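Local coordinates for superoxide dismutase [Fe] (Aquifex pyrophilus, PDB 1COJ), which converts superoxide radicals to hydrogen peroxide and oxygen at an iron site, one iron in each subunit of a homotetramer, at residues 41-53 with 63-75. Sequence-based numbering, arbitrary orientation.
Sequences EIQEKLADQNFAD and EYRELKVEETFNY
Ile42 and Leu46 pack as knobs into holes on helix 63-75. Ile42 sits among Leu67, Glu70, Glu71 and Asn74; with CG1 beside the backbone N (chi1 -70°) and CG2 anti to it, CG2 comes 3.6 Å from Leu67 O and close to Glu71 CB, while CD1 reaches Glu70 and Asn74. Leu46 lies among Tyr64, Leu67, Lys68 and Glu71 and runs past Leu67 in the opposite direction, CD1 3.7 Å from Leu67 CB. Leu67 answers with both methyls: CD2 meets Lys45 CB and Ile42 CG2, while CD1 touches Ala52 CB and lies 3.7 Å from Phe51 CE2, near the plane of that ring at its edge. Glu63 CG stands 4.2 Å above one face of the Phe51 ring, offset toward the rim.

Among polar groups, Glu71 reaches across as an extended chain, and its OE1 receives Lys68 NZ at 2.9 Å through the syn lone pair, a salt bridge within the helix, while its OE2 lies beside Leu46 CD2. Shortening Glu71 to an alanine is likely to strip Lys68 NZ of this carboxylate, leaving it Val142 O of a third subunit, and to open a gap beside Leu46 CD2. Water joins the loop to the helix start: one molecule accepts from Tyr64 N and donates to Asp53 O at 2.9 Å.

These residues form the outer end of the antiparallel alpha-hairpin of iron/manganese superoxide dismutases, where the axes of helices 41-47 and 63-75 approach to 10.0 Å, their N-to-C directions 152° apart. A second subunit packs Glu63 on this Phe51, and its Glu63 forms a salt bridge with Lys45; the third subunit receives Tyr64 OH at Glu117. Helix 63-86 continues inward to the iron ligand His81, whose side chain is about 9 Å from that of Asn74.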
loop_
_atom_site.group_PDB
_atom_site.type_symbol
_atom_site.label_atom_id
_atom_site.label_comp_id
_atom_site.label_asym_id
_atom_site.label_seq_id
_atom_site.Cartn_x
_atom_site.Cartn_y
_atom_site.Cartn_z
ATOM N N GLU A 41 -6.621 -0.992 -22.283
ATOM C CA GLU A 41 -6.299 -2.417 -22.322
ATOM C C GLU A 41 -7.091 -3.139 -21.236
ATOM O O GLU A 41 -7.668 -4.204 -21.469
ATOM C CB GLU A 41 -4.804 -2.640 -22.083
ATOM C CG GLU A 41 -4.414 -4.115 -22.027
ATOM C CD GLU A 41 -2.945 -4.342 -21.693
ATOM O OE1 GLU A 41 -2.598 -5.452 -21.243
ATOM O OE2 GLU A 41 -2.132 -3.418 -21.886
ATOM N N ILE A 42 -7.099 -2.551 -20.046
ATOM C CA ILE A 42 -7.817 -3.112 -18.909
ATOM C C ILE A 42 -9.311 -3.222 -19.225
ATOM O O ILE A 42 -9.928 -4.248 -18.937
ATOM C CB ILE A 42 -7.560 -2.263 -17.641
ATOM C CG1 ILE A 42 -6.107 -2.455 -17.185
ATOM C CG2 ILE A 42 -8.544 -2.622 -16.531
ATOM C CD1 ILE A 42 -5.659 -1.506 -16.091
ATOM N N GLN A 43 -9.863 -2.208 -19.892
ATOM C CA GLN A 43 -11.282 -2.219 -20.255
ATOM C C GLN A 43 -11.608 -3.373 -21.195
ATOM O O GLN A 43 -12.634 -4.040 -21.035
ATOM C CB GLN A 43 -11.722 -0.888 -20.883
ATOM C CG GLN A 43 -11.727 0.292 -19.915
ATOM C CD GLN A 43 -12.396 -0.024 -18.587
ATOM O OE1 GLN A 43 -11.775 0.060 -17.530
ATOM N NE2 GLN A 43 -13.649 -0.426 -18.636
ATOM N N GLU A 44 -10.725 -3.621 -22.157
ATOM C CA GLU A 44 -10.920 -4.706 -23.111
ATOM C C GLU A 44 -10.896 -6.061 -22.409
ATOM O O GLU A 44 -11.756 -6.909 -22.654
ATOM C CB GLU A 44 -9.832 -4.680 -24.181
ATOM C CG GLU A 44 -9.826 -3.443 -25.052
ATOM C CD GLU A 44 -8.708 -3.483 -26.073
ATOM O OE1 GLU A 44 -7.568 -3.828 -25.685
ATOM O OE2 GLU A 44 -8.961 -3.184 -27.260
ATOM N N LYS A 45 -9.915 -6.253 -21.532
ATOM C CA LYS A 45 -9.775 -7.507 -20.804
ATOM C C LYS A 45 -10.890 -7.726 -19.797
ATOM O O LYS A 45 -11.332 -8.853 -19.588
ATOM C CB LYS A 45 -8.400 -7.586 -20.150
ATOM C CG LYS A 45 -7.310 -7.751 -21.187
ATOM C CD LYS A 45 -5.919 -7.771 -20.598
ATOM C CE LYS A 45 -4.904 -8.068 -21.697
ATOM N NZ LYS A 45 -3.501 -8.047 -21.225
ATOM N N LEU A 46 -11.374 -6.637 -19.216
ATOM C CA LEU A 46 -12.457 -6.689 -18.249
ATOM C C LEU A 46 -13.761 -7.079 -18.970
ATOM O O LEU A 46 -14.633 -7.717 -18.389
ATOM C CB LEU A 46 -12.585 -5.322 -17.581
ATOM C CG LEU A 46 -12.711 -5.197 -16.060
ATOM C CD1 LEU A 46 -12.086 -6.363 -15.322
ATOM C CD2 LEU A 46 -12.073 -3.881 -15.641
ATOM N N ALA A 47 -13.882 -6.701 -20.241
ATOM C CA ALA A 47 -15.071 -7.019 -21.037
ATOM C C ALA A 47 -15.131 -8.501 -21.430
ATOM O O ALA A 47 -16.191 -9.019 -21.789
ATOM C CB ALA A 47 -15.113 -6.145 -22.286
ATOM N N ASP A 48 -13.986 -9.171 -21.407
ATOM C CA ASP A 48 -13.935 -10.583 -21.755
ATOM C C ASP A 48 -14.259 -11.418 -20.509
ATOM O O ASP A 48 -13.390 -11.690 -19.675
ATOM C CB ASP A 48 -12.552 -10.939 -22.312
ATOM C CG ASP A 48 -12.464 -12.372 -22.822
ATOM O OD1 ASP A 48 -11.368 -12.765 -23.269
ATOM O OD2 ASP A 48 -13.472 -13.110 -22.778
ATOM N N GLN A 49 -15.507 -11.870 -20.426
ATOM C CA GLN A 49 -15.986 -12.662 -19.299
ATOM C C GLN A 49 -15.221 -13.957 -19.060
ATOM O O GLN A 49 -15.309 -14.538 -17.982
ATOM C CB GLN A 49 -17.475 -12.975 -19.456
ATOM C CG GLN A 49 -18.371 -11.748 -19.603
ATOM C CD GLN A 49 -18.305 -10.800 -18.415
ATOM O OE1 GLN A 49 -18.472 -9.591 -18.567
ATOM N NE2 GLN A 49 -18.073 -11.342 -17.230
ATOM N N ASN A 50 -14.500 -14.431 -20.068
ATOM C CA ASN A 50 -13.731 -15.658 -19.918
ATOM C C ASN A 50 -12.379 -15.368 -19.283
ATOM O O ASN A 50 -11.914 -16.124 -18.432
ATOM C CB ASN A 50 -13.549 -16.363 -21.264
ATOM C CG ASN A 50 -14.856 -16.913 -21.819
ATOM O OD1 ASN A 50 -15.557 -17.675 -21.151
ATOM N ND2 ASN A 50 -15.191 -16.526 -23.045
ATOM N N PHE A 51 -11.749 -14.275 -19.704
ATOM C CA PHE A 51 -10.456 -13.879 -19.158
ATOM C C PHE A 51 -10.672 -13.390 -17.725
ATOM O O PHE A 51 -10.068 -13.903 -16.782
ATOM C CB PHE A 51 -9.837 -12.762 -20.002
ATOM C CG PHE A 51 -8.484 -12.323 -19.522
ATOM C CD1 PHE A 51 -7.365 -13.121 -19.730
ATOM C CD2 PHE A 51 -8.326 -11.112 -18.859
ATOM C CE1 PHE A 51 -6.105 -12.720 -19.286
ATOM C CE2 PHE A 51 -7.069 -10.703 -18.411
ATOM C CZ PHE A 51 -5.960 -11.508 -18.625
ATOM N N ALA A 52 -11.505 -12.369 -17.569
ATOM C CA ALA A 52 -11.811 -11.834 -16.249
ATOM C C ALA A 52 -13.049 -12.575 -15.761
ATOM O O ALA A 52 -14.144 -12.017 -15.711
ATOM C CB ALA A 52 -12.085 -10.334 -16.329
ATOM N N ASP A 53 -12.879 -13.852 -15.446
ATOM C CA ASP A 53 -13.980 -14.669 -14.981
ATOM C C ASP A 53 -14.445 -14.217 -13.601
ATOM O O ASP A 53 -13.738 -14.400 -12.609
ATOM C CB ASP A 53 -13.567 -16.139 -14.950
ATOM C CG ASP A 53 -14.752 -17.074 -14.775
ATOM O OD1 ASP A 53 -15.807 -16.623 -14.286
ATOM O OD2 ASP A 53 -14.638 -18.259 -15.139
ATOM N N GLU A 63 -7.713 -13.048 -11.986
ATOM C CA GLU A 63 -7.574 -12.102 -13.090
ATOM C C GLU A 63 -8.484 -10.899 -12.879
ATOM O O GLU A 63 -8.063 -9.755 -13.063
ATOM C CB GLU A 63 -7.874 -12.765 -14.435
ATOM C CG GLU A 63 -6.706 -13.562 -15.020
ATOM C CD GLU A 63 -6.442 -14.864 -14.284
ATOM O OE1 GLU A 63 -5.277 -15.132 -13.932
ATOM O OE2 GLU A 63 -7.399 -15.634 -14.071
ATOM N N TYR A 64 -9.714 -11.156 -12.441
ATOM C CA TYR A 64 -10.673 -10.086 -12.197
ATOM C C TYR A 64 -10.145 -9.067 -11.185
ATOM O O TYR A 64 -10.216 -7.854 -11.412
ATOM C CB TYR A 64 -12.001 -10.663 -11.704
ATOM C CG TYR A 64 -13.019 -9.606 -11.349
ATOM C CD1 TYR A 64 -13.667 -8.875 -12.343
ATOM C CD2 TYR A 64 -13.319 -9.321 -10.019
ATOM C CE1 TYR A 64 -14.585 -7.882 -12.018
ATOM C CE2 TYR A 64 -14.237 -8.329 -9.686
ATOM C CZ TYR A 64 -14.862 -7.613 -10.685
ATOM O OH TYR A 64 -15.729 -6.599 -10.345
ATOM N N ARG A 65 -9.626 -9.568 -10.066
ATOM C CA ARG A 65 -9.095 -8.707 -9.020
ATOM C C ARG A 65 -7.977 -7.792 -9.508
ATOM O O ARG A 65 -8.051 -6.573 -9.342
ATOM C CB ARG A 65 -8.568 -9.532 -7.842
ATOM C CG ARG A 65 -7.859 -8.676 -6.804
ATOM C CD ARG A 65 -7.138 -9.490 -5.740
ATOM N NE ARG A 65 -6.056 -8.708 -5.151
ATOM C CZ ARG A 65 -6.221 -7.741 -4.252
ATOM N NH1 ARG A 65 -7.431 -7.435 -3.802
ATOM N NH2 ARG A 65 -5.180 -7.015 -3.881
ATOM N N GLU A 66 -6.952 -8.381 -10.117
ATOM C CA GLU A 66 -5.792 -7.620 -10.583
ATOM C C GLU A 66 -6.176 -6.522 -11.567
ATOM O O GLU A 66 -5.640 -5.409 -11.501
ATOM C CB GLU A 66 -4.734 -8.544 -11.194
ATOM C CG GLU A 66 -4.475 -9.837 -10.419
ATOM C CD GLU A 66 -4.314 -9.646 -8.916
ATOM O OE1 GLU A 66 -4.883 -10.462 -8.159
ATOM O OE2 GLU A 66 -3.621 -8.703 -8.481
ATOM N N LEU A 67 -7.118 -6.826 -12.456
ATOM C CA LEU A 67 -7.597 -5.857 -13.439
ATOM C C LEU A 67 -8.302 -4.689 -12.743
ATOM O O LEU A 67 -8.103 -3.527 -13.111
ATOM C CB LEU A 67 -8.549 -6.532 -14.434
ATOM C CG LEU A 67 -7.893 -7.394 -15.518
ATOM C CD1 LEU A 67 -8.898 -8.348 -16.152
ATOM C CD2 LEU A 67 -7.275 -6.485 -16.570
ATOM N N LYS A 68 -9.111 -4.993 -11.730
ATOM C CA LYS A 68 -9.823 -3.953 -11.000
ATOM C C LYS A 68 -8.864 -3.090 -10.179
ATOM O O LYS A 68 -9.090 -1.885 -10.020
ATOM C CB LYS A 68 -10.896 -4.566 -10.102
ATOM C CG LYS A 68 -12.033 -5.245 -10.856
ATOM C CD LYS A 68 -12.830 -4.257 -11.702
ATOM C CE LYS A 68 -13.542 -3.218 -10.839
ATOM N NZ LYS A 68 -14.392 -2.305 -11.645
ATOM N N VAL A 69 -7.810 -3.707 -9.652
ATOM C CA VAL A 69 -6.816 -2.986 -8.865
ATOM C C VAL A 69 -6.129 -1.949 -9.750
ATOM O O VAL A 69 -6.141 -0.756 -9.445
ATOM C CB VAL A 69 -5.743 -3.934 -8.268
ATOM C CG1 VAL A 69 -4.606 -3.128 -7.659
ATOM C CG2 VAL A 69 -6.355 -4.834 -7.203
ATOM N N GLU A 70 -5.592 -2.390 -10.881
ATOM C CA GLU A 70 -4.899 -1.469 -11.772
ATOM C C GLU A 70 -5.830 -0.519 -12.513
ATOM O O GLU A 70 -5.395 0.520 -13.018
ATOM C CB GLU A 70 -3.975 -2.221 -12.737
ATOM C CG GLU A 70 -3.016 -3.211 -12.056
ATOM C CD GLU A 70 -2.050 -2.571 -11.053
ATOM O OE1 GLU A 70 -1.234 -3.315 -10.477
ATOM O OE2 GLU A 70 -2.091 -1.341 -10.831
ATOM N N GLU A 71 -7.116 -0.845 -12.558
ATOM C CA GLU A 71 -8.068 0.036 -13.210
ATOM C C GLU A 71 -8.091 1.359 -12.454
ATOM O O GLU A 71 -8.133 2.425 -13.070
ATOM C CB GLU A 71 -9.470 -0.568 -13.222
ATOM C CG GLU A 71 -10.496 0.298 -13.957
ATOM C CD GLU A 71 -11.898 -0.280 -13.900
ATOM O OE1 GLU A 71 -12.274 -0.797 -12.829
ATOM O OE2 GLU A 71 -12.622 -0.218 -14.916
ATOM N N THR A 72 -8.045 1.296 -11.123
ATOM C CA THR A 72 -8.063 2.507 -10.307
ATOM C C THR A 72 -6.761 3.290 -10.473
ATOM O O THR A 72 -6.771 4.520 -10.514
ATOM C CB THR A 72 -8.300 2.217 -8.794
ATOM O OG1 THR A 72 -7.223 1.442 -8.263
ATOM C CG2 THR A 72 -9.606 1.473 -8.585
ATOM N N PHE A 73 -5.646 2.574 -10.600
ATOM C CA PHE A 73 -4.340 3.204 -10.770
ATOM C C PHE A 73 -4.290 4.009 -12.063
ATOM O O PHE A 73 -3.941 5.195 -12.060
ATOM C CB PHE A 73 -3.224 2.153 -10.780
ATOM C CG PHE A 73 -1.840 2.737 -10.883
ATOM C CD1 PHE A 73 -1.228 3.305 -9.769
ATOM C CD2 PHE A 73 -1.165 2.749 -12.104
ATOM C CE1 PHE A 73 0.041 3.878 -9.866
ATOM C CE2 PHE A 73 0.101 3.318 -12.214
ATOM C CZ PHE A 73 0.705 3.887 -11.094
ATOM N N ASN A 74 -4.675 3.367 -13.159
ATOM C CA ASN A 74 -4.647 4.010 -14.460
ATOM C C ASN A 74 -5.722 5.064 -14.685
ATOM O O ASN A 74 -5.434 6.138 -15.226
ATOM C CB ASN A 74 -4.632 2.956 -15.573
ATOM C CG ASN A 74 -3.331 2.157 -15.593
ATOM O OD1 ASN A 74 -3.274 1.020 -15.130
ATOM N ND2 ASN A 74 -2.282 2.764 -16.109
ATOM N N TYR A 75 -6.940 4.802 -14.219
ATOM C CA TYR A 75 -8.010 5.774 -14.399
ATOM C C TYR A 75 -7.703 7.046 -13.624
ATOM O O TYR A 75 -7.913 8.150 -14.130
ATOM C CB TYR A 75 -9.363 5.202 -13.978
ATOM C CG TYR A 75 -10.527 6.104 -14.327
ATOM C CD1 TYR A 75 -10.760 6.507 -15.644
ATOM C CD2 TYR A 75 -11.387 6.569 -13.336
ATOM C CE1 TYR A 75 -11.822 7.357 -15.964
ATOM C CE2 TYR A 75 -12.451 7.419 -13.642
ATOM C CZ TYR A 75 -12.663 7.809 -14.956
ATOM O OH TYR A 75 -13.705 8.657 -15.257
HETATM O O HOH W 1 -9.830 -16.366 -15.727
HETATM O O HOH W 2 -10.889 -13.876 -12.256
#